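Iron Transport-associated domain protein (Bacillus anthracis, PDB 4H8Q) binds heme through a NEAT domain and, as a hemophore, probably scavenges it by extraction from methemoglobin. Local coordinates at residues Y16-K21 with I122-T127; M54-S59 with R88-E93. The protein carries 1 engineered substitution. All coordinates share one frame; numbering follows the deposited sequence.

Interaction 1 of 2, residues Y16-K21 with I122-T127; sequences YDIAFK and IQFDPT
The closing seam of the NEAT-domain beta barrel runs between Phe20 and Phe124, where strand 14-24, first in the chain, pairs antiparallel with strand 114-125, the last. Phe20 and Phe124 form a non-hydrogen-bonded pair. Beside it Lys21 and Gln123 form a hydrogen-bonded pair: Lys21 N donates to Gln123 O at 2.9 Å, and Gln123 N returns a bond to Lys21 O with an N-H...O angle of 172°. Asp125 N adds a bond to Ala19 O, but Ala19 N and Asp125 O stand too far apart to bond directly; a water between them accepts from Ala19 N and lies 2.8 Å from Asp125 O.

Inside the barrel, Ile18 has CG1 anti to the backbone N (chi1 -176°), and CD1 beyond it meets Phe124 CB at 3.7 Å. Phe124 CD2 lies 3.7 Å from Phe20 CB. One face of the Phe124 ring carries Ile122 CG2, offset toward the rim; the same methyl also touches Phe20 CD2 at 4.0 Å. Ile52 and Met54 of strand 49-56 continue this apolar layer. Where the chain leaves the seam, an Asx turn forms: Asp125 OD1 accepts from Thr127 N at 3.2 Å and, on its syn side, from Thr127 OG1 at 2.9 Å.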
# COMPACT_ATOMS: atom_id res chain seq x y z
N TYR A 16 -6.93 -4.24 -13.33
CA TYR A 16 -6.40 -5.60 -13.16
C TYR A 16 -6.15 -5.96 -11.70
O TYR A 16 -5.89 -5.07 -10.89
CB TYR A 16 -5.06 -5.72 -13.88
CG TYR A 16 -5.07 -5.33 -15.33
CD1 TYR A 16 -5.20 -6.30 -16.32
CD2 TYR A 16 -4.94 -4.01 -15.72
CE1 TYR A 16 -5.20 -5.95 -17.66
CE2 TYR A 16 -4.94 -3.65 -17.06
CZ TYR A 16 -5.08 -4.63 -18.02
OH TYR A 16 -5.08 -4.27 -19.35
N ASP A 17 -6.19 -7.25 -11.38
CA ASP A 17 -5.74 -7.70 -10.07
C ASP A 17 -4.22 -7.75 -10.06
O ASP A 17 -3.59 -8.19 -11.04
CB ASP A 17 -6.28 -9.10 -9.74
CG ASP A 17 -7.77 -9.12 -9.44
OD1 ASP A 17 -8.35 -8.03 -9.23
OD2 ASP A 17 -8.34 -10.24 -9.38
N ILE A 18 -3.61 -7.33 -8.96
CA ILE A 18 -2.16 -7.48 -8.82
C ILE A 18 -1.78 -7.92 -7.41
O ILE A 18 -2.09 -7.25 -6.43
CB ILE A 18 -1.39 -6.21 -9.24
CG1 ILE A 18 0.12 -6.47 -9.16
CG2 ILE A 18 -1.82 -5.01 -8.41
CD1 ILE A 18 0.95 -5.47 -9.95
N ALA A 19 -1.13 -9.07 -7.31
CA ALA A 19 -0.69 -9.56 -6.01
C ALA A 19 0.53 -8.80 -5.54
O ALA A 19 1.32 -8.31 -6.35
CB ALA A 19 -0.38 -11.06 -6.08
N PHE A 20 0.71 -8.71 -4.23
CA PHE A 20 1.87 -8.02 -3.68
C PHE A 20 2.11 -8.47 -2.24
O PHE A 20 1.25 -9.12 -1.63
CB PHE A 20 1.67 -6.50 -3.70
CG PHE A 20 0.63 -6.02 -2.72
CD1 PHE A 20 -0.71 -6.05 -3.06
CD2 PHE A 20 1.01 -5.58 -1.46
CE1 PHE A 20 -1.67 -5.63 -2.15
CE2 PHE A 20 0.06 -5.15 -0.54
CZ PHE A 20 -1.29 -5.18 -0.89
N LYS A 21 3.28 -8.12 -1.72
CA LYS A 21 3.63 -8.36 -0.34
C LYS A 21 4.27 -7.07 0.19
O LYS A 21 4.89 -6.33 -0.57
CB LYS A 21 4.65 -9.51 -0.24
CG LYS A 21 4.09 -10.87 -0.58
CD LYS A 21 5.20 -11.92 -0.63
CE LYS A 21 4.66 -13.30 -0.98
NZ LYS A 21 5.76 -14.31 -1.15
N ILE A 122 7.01 -2.21 -0.79
CA ILE A 122 5.97 -3.02 -1.41
C ILE A 122 6.57 -3.72 -2.62
O ILE A 122 7.19 -3.07 -3.48
CB ILE A 122 4.78 -2.14 -1.85
CG1 ILE A 122 4.14 -1.50 -0.62
CG2 ILE A 122 3.77 -2.99 -2.62
CD1 ILE A 122 3.18 -0.34 -0.93
N GLN A 123 6.39 -5.03 -2.70
CA GLN A 123 6.82 -5.78 -3.87
C GLN A 123 5.61 -6.39 -4.55
O GLN A 123 4.94 -7.24 -3.97
CB GLN A 123 7.82 -6.88 -3.50
CG GLN A 123 8.36 -7.63 -4.71
CD GLN A 123 9.75 -7.18 -5.10
OE1 GLN A 123 10.73 -7.50 -4.42
NE2 GLN A 123 9.86 -6.42 -6.19
N PHE A 124 5.34 -5.94 -5.77
CA PHE A 124 4.27 -6.50 -6.58
C PHE A 124 4.79 -7.74 -7.29
O PHE A 124 5.99 -7.85 -7.55
CB PHE A 124 3.77 -5.48 -7.60
CG PHE A 124 3.29 -4.19 -6.99
CD1 PHE A 124 4.12 -3.10 -6.91
CD2 PHE A 124 2.00 -4.10 -6.48
CE1 PHE A 124 3.69 -1.92 -6.33
CE2 PHE A 124 1.55 -2.92 -5.90
CZ PHE A 124 2.40 -1.83 -5.84
N ASP A 125 3.88 -8.66 -7.61
CA ASP A 125 4.23 -9.82 -8.42
C ASP A 125 3.20 -10.01 -9.52
O ASP A 125 2.23 -10.75 -9.35
CB ASP A 125 4.33 -11.08 -7.55
CG ASP A 125 4.80 -12.29 -8.33
OD1 ASP A 125 4.98 -12.17 -9.56
OD2 ASP A 125 4.97 -13.36 -7.72
N PRO A 126 3.40 -9.32 -10.65
CA PRO A 126 2.43 -9.31 -11.76
C PRO A 126 2.13 -10.71 -12.28
O PRO A 126 1.05 -10.92 -12.84
CB PRO A 126 3.15 -8.50 -12.83
CG PRO A 126 4.05 -7.60 -12.07
CD PRO A 126 4.54 -8.43 -10.92
N THR A 127 3.06 -11.64 -12.09
CA THR A 127 2.93 -12.98 -12.65
C THR A 127 2.09 -13.91 -11.77
O THR A 127 1.66 -14.97 -12.22
CB THR A 127 4.32 -13.63 -12.88
OG1 THR A 127 4.84 -14.13 -11.65
CG2 THR A 127 5.29 -12.62 -13.46
O HOH W 1 -1.02 -8.61 -12.10
O HOH W 2 -0.53 -10.66 -9.70

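Interaction 2 of 2, residues M54-S59 with R88-E93; sequences MTLKNS and RVVEFE
Arg88 NH1 donates to Ser59 OG at 2.7 Å, with an N-H...O angle of 156° and the hydroxyl oxygen in the guanidinium plane. A second, weak bond runs from the same nitrogen to Ser59 O at 3.0 Å, its angle only 126°. Arg88 CG sits between the backbone N and the carbonyl carbon (chi1 74°); from there the chain runs extended to NE, and the guanidinium lies beside Ser59, in the turn after strand 49-56. Leu56 CD1 lies over the centre of one guanidinium face, 3.7 Å above the plane, and also touches Val90 CG1. The flat cation therefore has a polar partner at its edge and a methyl against its face; NH2 donates to Ile62 O, tying the group to strand 62-69 as well.

Backbone bonds in both directions join Met54 with Val90 and Leu56 with Arg88, two antiparallel hydrogen-bonded pairs flanking the non-hydrogen-bonded pair Thr55 with Val89. On the Thr55 face, OG1 meets Val89 CG2 at 3.7 Å. On the other, Met54 CE approaches the edge of the Phe92 ring in its plane, 3.7 Å from CZ. This ladder joins adjacent barrel strands 49-56 and 87-94. Strand 72-82 follows next to 87-94, touching Val89 through Val79 and Ser80, while strand 62-69 contributes Phe65 against Val90 and Thr67 against Phe92.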
# COMPACT_ATOMS: atom_id res chain seq x y z
N MET A 54 -5.31 0.11 -2.97
CA MET A 54 -5.00 -0.90 -1.96
C MET A 54 -5.89 -0.72 -0.74
O MET A 54 -6.03 0.39 -0.24
CB MET A 54 -3.54 -0.75 -1.53
CG MET A 54 -3.10 -1.78 -0.52
SD MET A 54 -1.34 -1.60 -0.17
CE MET A 54 -0.65 -1.82 -1.80
N THR A 55 -6.47 -1.82 -0.26
CA THR A 55 -7.28 -1.79 0.95
C THR A 55 -6.43 -1.98 2.21
O THR A 55 -5.64 -2.94 2.30
CB THR A 55 -8.38 -2.87 0.91
OG1 THR A 55 -9.25 -2.61 -0.20
CG2 THR A 55 -9.18 -2.87 2.20
N LEU A 56 -6.58 -1.06 3.15
CA LEU A 56 -5.95 -1.16 4.47
C LEU A 56 -6.97 -1.68 5.48
O LEU A 56 -8.09 -1.16 5.56
CB LEU A 56 -5.46 0.21 4.92
CG LEU A 56 -4.45 0.92 4.02
CD1 LEU A 56 -4.12 2.31 4.54
CD2 LEU A 56 -3.18 0.10 3.92
N LYS A 57 -6.58 -2.69 6.24
CA LYS A 57 -7.40 -3.19 7.33
C LYS A 57 -7.01 -2.50 8.64
O LYS A 57 -5.98 -1.83 8.70
CB LYS A 57 -7.24 -4.71 7.45
CG LYS A 57 -7.77 -5.43 6.21
CD LYS A 57 -6.92 -6.63 5.82
CE LYS A 57 -7.08 -7.78 6.79
NZ LYS A 57 -6.31 -8.97 6.32
N ASN A 58 -7.84 -2.63 9.66
CA ASN A 58 -7.65 -1.87 10.90
C ASN A 58 -7.34 -0.41 10.62
O ASN A 58 -6.41 0.17 11.19
CB ASN A 58 -6.56 -2.51 11.77
CG ASN A 58 -7.03 -3.80 12.40
OD1 ASN A 58 -6.84 -4.88 11.85
ND2 ASN A 58 -7.68 -3.69 13.55
N SER A 59 -8.14 0.19 9.75
CA SER A 59 -7.90 1.54 9.24
C SER A 59 -7.68 2.57 10.35
O SER A 59 -6.81 3.43 10.26
CB SER A 59 -9.07 1.98 8.35
OG SER A 59 -8.89 3.30 7.88
N ARG A 88 -10.11 1.10 4.69
CA ARG A 88 -10.16 2.18 3.72
C ARG A 88 -9.32 1.82 2.51
O ARG A 88 -8.48 0.93 2.58
CB ARG A 88 -9.69 3.50 4.32
CG ARG A 88 -8.18 3.63 4.54
CD ARG A 88 -7.92 4.98 5.16
NE ARG A 88 -6.52 5.33 5.37
CZ ARG A 88 -5.84 5.07 6.50
NH1 ARG A 88 -6.42 4.40 7.48
NH2 ARG A 88 -4.59 5.46 6.63
N VAL A 89 -9.57 2.51 1.40
CA VAL A 89 -8.82 2.25 0.18
C VAL A 89 -7.96 3.46 -0.13
O VAL A 89 -8.44 4.60 -0.17
CB VAL A 89 -9.76 1.95 -1.01
CG1 VAL A 89 -8.94 1.70 -2.29
CG2 VAL A 89 -10.63 0.75 -0.70
N VAL A 90 -6.67 3.22 -0.34
CA VAL A 90 -5.74 4.29 -0.69
C VAL A 90 -5.22 4.06 -2.11
O VAL A 90 -5.15 2.93 -2.58
CB VAL A 90 -4.56 4.41 0.32
CG1 VAL A 90 -5.09 4.74 1.72
CG2 VAL A 90 -3.72 3.14 0.34
N GLU A 91 -4.88 5.15 -2.79
CA GLU A 91 -4.47 5.06 -4.18
C GLU A 91 -3.17 5.81 -4.38
O GLU A 91 -2.98 6.90 -3.84
CB GLU A 91 -5.56 5.68 -5.06
CG GLU A 91 -5.23 5.75 -6.53
CD GLU A 91 -6.29 6.52 -7.29
OE1 GLU A 91 -6.19 7.77 -7.34
OE2 GLU A 91 -7.23 5.88 -7.81
N PHE A 92 -2.27 5.21 -5.15
CA PHE A 92 -0.97 5.82 -5.42
C PHE A 92 -0.42 5.29 -6.73
O PHE A 92 -0.88 4.26 -7.24
CB PHE A 92 0.02 5.53 -4.27
CG PHE A 92 0.17 4.07 -3.94
CD1 PHE A 92 1.08 3.28 -4.63
CD2 PHE A 92 -0.60 3.48 -2.95
CE1 PHE A 92 1.22 1.94 -4.33
CE2 PHE A 92 -0.46 2.13 -2.64
CZ PHE A 92 0.45 1.36 -3.34
N GLU A 93 0.56 6.00 -7.27
CA GLU A 93 1.15 5.64 -8.54
C GLU A 93 2.28 4.65 -8.36
O GLU A 93 3.03 4.70 -7.37
CB GLU A 93 1.68 6.89 -9.24
CG GLU A 93 0.95 7.28 -10.50
CD GLU A 93 1.65 8.40 -11.24
OE1 GLU A 93 1.44 9.58 -10.89
OE2 GLU A 93 2.43 8.09 -12.17

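In the fold
From the N terminus, the chain lays down residues 16-21 first and meets their partners only at 122-127, so interaction 1 closes a loop of 100 intervening residues and joins the two ends of the strand order. Interaction 2 falls wholly within that loop: 54-59 pairs with 88-93 after 28 residues that include strands 62-69 and 72-82. The contacts nest without crossing. Their centres are 15 Å apart, yet their side chains meet in the barrel interior: Phe20 CZ lies 3.5 Å from Met54 CE, and Ile122 CD1 4.0 Å from Phe92 CZ. The barrel's closing seam and its 49-56/87-94 ladder thus share one apolar core.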